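Local coordinates for 2-c-methyl-d-erythritol 4-phosphate cytidylyltransferase (Streptococcus pneumoniae, PDB 2VSI) that transfers the cytidylyl group of CTP to D-ribitol 5-phosphate, making the CDP-ribitol used for teichoic acid precursors, at the interface of chains A and B. Sequence-based numbering; all coordinates share one arbitrary frame. Chains: chain A/B, 2-c-methyl-d-erythritol 4-phosphate cytidylyltransferase.

The interface of chains A and B. Residues chain A 145-147, 167; chain B 145, 166-168.
A two-fold, strand-pairing interface joins the two copies of this IspD/TarI-family cytidylyltransferase: the start of strand 147-149 of chain A pairs antiparallel with strand 165-169 of chain B, so that main chain pairs with main chain across the boundary and ties the pair together, probably as the dimer typical of the family. The bridge lies between A:Ile147 and B:Gln167. Beside it the amide N of B:Gly168 donates to the carbonyl O of A:Thr146 at 2.9 Å, and the methyl CG2 of A:Thr146 rests against CA of the glycine. The CD1 methyl of A:Ile147 comes up to the carbonyl O of B:Tyr166.

Near the two-fold axis, aspartate meets glutamine twice, and the symmetry-related pairs are modelled differently, a rotamer difference that 2.75 Å resolution leaves uncertain. In one, the amide NE2 of A:Gln167 donates to the carboxylate OD2 of B:Asp145 at 2.8 Å, bent to 129° at the hydrogen and reaching the oxygen from above the carboxylate plane. The two planes stand 75° apart. CG of A:Gln167, anti to the backbone N, also lies against this carboxylate. In the other, B:Gln167 swings CG beside the backbone N (chi1 -75°), and its amide faces the carboxylate of A:Asp145, planes almost parallel. OD2 of A:Asp145 sits over the amide face, 3.6 Å from CD of B:Gln167, a contact of faces, not a hydrogen bond. The OD2 atoms of A:Asp145 and B:Asp145 are 4.8 Å apart, which may raise the pKa of one.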
ATOM      1  N   ASP A 145      -4.676  -2.539  -1.676  1.00 63.36           N
ATOM      2  CA  ASP A 145      -4.077  -2.761  -2.998  1.00 63.36           C
ATOM      3  C   ASP A 145      -4.078  -4.238  -3.331  1.00 62.66           C
ATOM      4  O   ASP A 145      -4.068  -5.094  -2.438  1.00 61.01           O
ATOM      5  CB  ASP A 145      -2.627  -2.276  -3.060  1.00 60.39           C
ATOM      6  CG  ASP A 145      -2.417  -0.968  -2.353  1.00 61.09           C
ATOM      7  OD1 ASP A 145      -3.121   0.013  -2.691  1.00 65.50           O
ATOM      8  OD2 ASP A 145      -1.534  -0.923  -1.467  1.00 58.69           O
ATOM      9  N   THR A 146      -4.081  -4.526  -4.626  1.00 64.23           N
ATOM     10  CA  THR A 146      -3.800  -5.869  -5.098  1.00 63.80           C
ATOM     11  C   THR A 146      -2.291  -6.116  -4.962  1.00 59.77           C
ATOM     12  O   THR A 146      -1.477  -5.325  -5.434  1.00 58.54           O
ATOM     13  CB  THR A 146      -4.327  -6.107  -6.542  1.00 67.41           C
ATOM     14  OG1 THR A 146      -3.667  -7.238  -7.117  1.00 66.62           O
ATOM     15  CG2 THR A 146      -4.101  -4.886  -7.430  1.00 68.34           C
ATOM     16  N   ILE A 147      -1.937  -7.201  -4.277  1.00 58.28           N
ATOM     17  CA  ILE A 147      -0.537  -7.533  -4.010  1.00 55.34           C
ATOM     18  C   ILE A 147       0.022  -8.540  -5.020  1.00 56.21           C
ATOM     19  O   ILE A 147      -0.589  -9.582  -5.298  1.00 58.41           O
ATOM     20  CB  ILE A 147      -0.329  -8.015  -2.541  1.00 53.43           C
ATOM     21  CG1 ILE A 147      -0.357  -6.830  -1.558  1.00 51.98           C
ATOM     22  CG2 ILE A 147       0.946  -8.848  -2.389  1.00 51.70           C
ATOM     23  CD1 ILE A 147       0.502  -5.626  -1.940  1.00 50.83           C
ATOM     24  N   GLN A 167      -2.514  -5.594   5.552  1.00 48.89           N
ATOM     25  CA  GLN A 167      -1.532  -4.536   5.594  1.00 47.95           C
ATOM     26  C   GLN A 167      -1.045  -4.417   7.030  1.00 46.52           C
ATOM     27  O   GLN A 167      -1.833  -4.181   7.951  1.00 46.93           O
ATOM     28  CB  GLN A 167      -2.148  -3.227   5.116  1.00 50.18           C
ATOM     29  CG  GLN A 167      -1.199  -2.052   5.128  1.00 50.02           C
ATOM     30  CD  GLN A 167      -1.944  -0.744   5.137  1.00 53.40           C
ATOM     31  OE1 GLN A 167      -2.534  -0.360   6.156  1.00 53.87           O
ATOM     32  NE2 GLN A 167      -1.935  -0.047   4.000  1.00 55.22           N
TER
ATOM     33  N   ASP B 145       4.319  -1.247   2.352  1.00 57.98           N
ATOM     34  CA  ASP B 145       3.788  -1.847   3.569  1.00 57.32           C
ATOM     35  C   ASP B 145       4.263  -3.286   3.692  1.00 54.83           C
ATOM     36  O   ASP B 145       4.343  -4.011   2.692  1.00 54.15           O
ATOM     37  CB  ASP B 145       2.248  -1.843   3.568  1.00 58.84           C
ATOM     38  CG  ASP B 145       1.641  -0.441   3.439  1.00 62.44           C
ATOM     39  OD1 ASP B 145       2.208   0.533   3.989  1.00 63.86           O
ATOM     40  OD2 ASP B 145       0.573  -0.327   2.794  1.00 63.94           O
ATOM     41  N   TYR B 166       4.952  -6.501  -4.528  1.00 52.57           N
ATOM     42  CA  TYR B 166       4.623  -5.333  -5.342  1.00 53.29           C
ATOM     43  C   TYR B 166       3.169  -4.880  -5.246  1.00 53.94           C
ATOM     44  O   TYR B 166       2.256  -5.697  -5.116  1.00 54.48           O
ATOM     45  CB  TYR B 166       5.019  -5.592  -6.797  1.00 53.68           C
ATOM     46  CG  TYR B 166       6.507  -5.776  -6.936  1.00 54.28           C
ATOM     47  CD1 TYR B 166       7.358  -4.677  -6.950  1.00 54.29           C
ATOM     48  CD2 TYR B 166       7.071  -7.051  -6.998  1.00 54.59           C
ATOM     49  CE1 TYR B 166       8.722  -4.829  -7.053  1.00 55.71           C
ATOM     50  CE2 TYR B 166       8.441  -7.216  -7.097  1.00 55.70           C
ATOM     51  CZ  TYR B 166       9.262  -6.097  -7.126  1.00 56.82           C
ATOM     52  OH  TYR B 166      10.631  -6.240  -7.228  1.00 59.20           O
ATOM     53  N   GLN B 167       2.965  -3.569  -5.298  1.00 54.68           N
ATOM     54  CA  GLN B 167       1.623  -3.016  -5.371  1.00 56.14           C
ATOM     55  C   GLN B 167       1.180  -2.964  -6.818  1.00 56.43           C
ATOM     56  O   GLN B 167       1.898  -2.450  -7.676  1.00 56.48           O
ATOM     57  CB  GLN B 167       1.567  -1.616  -4.764  1.00 57.65           C
ATOM     58  CG  GLN B 167       1.623  -1.605  -3.243  1.00 58.35           C
ATOM     59  CD  GLN B 167       1.736  -0.206  -2.661  1.00 60.23           C
ATOM     60  OE1 GLN B 167       2.299  -0.024  -1.578  1.00 60.34           O
ATOM     61  NE2 GLN B 167       1.203   0.791  -3.377  1.00 62.39           N
ATOM     62  N   GLY B 168      -0.005  -3.506  -7.077  1.00 57.05           N
ATOM     63  CA  GLY B 168      -0.598  -3.474  -8.402  1.00 57.54           C
ATOM     64  C   GLY B 168      -1.062  -2.078  -8.746  1.00 58.94           C
ATOM     65  O   GLY B 168      -1.606  -1.371  -7.901  1.00 60.44           O
TER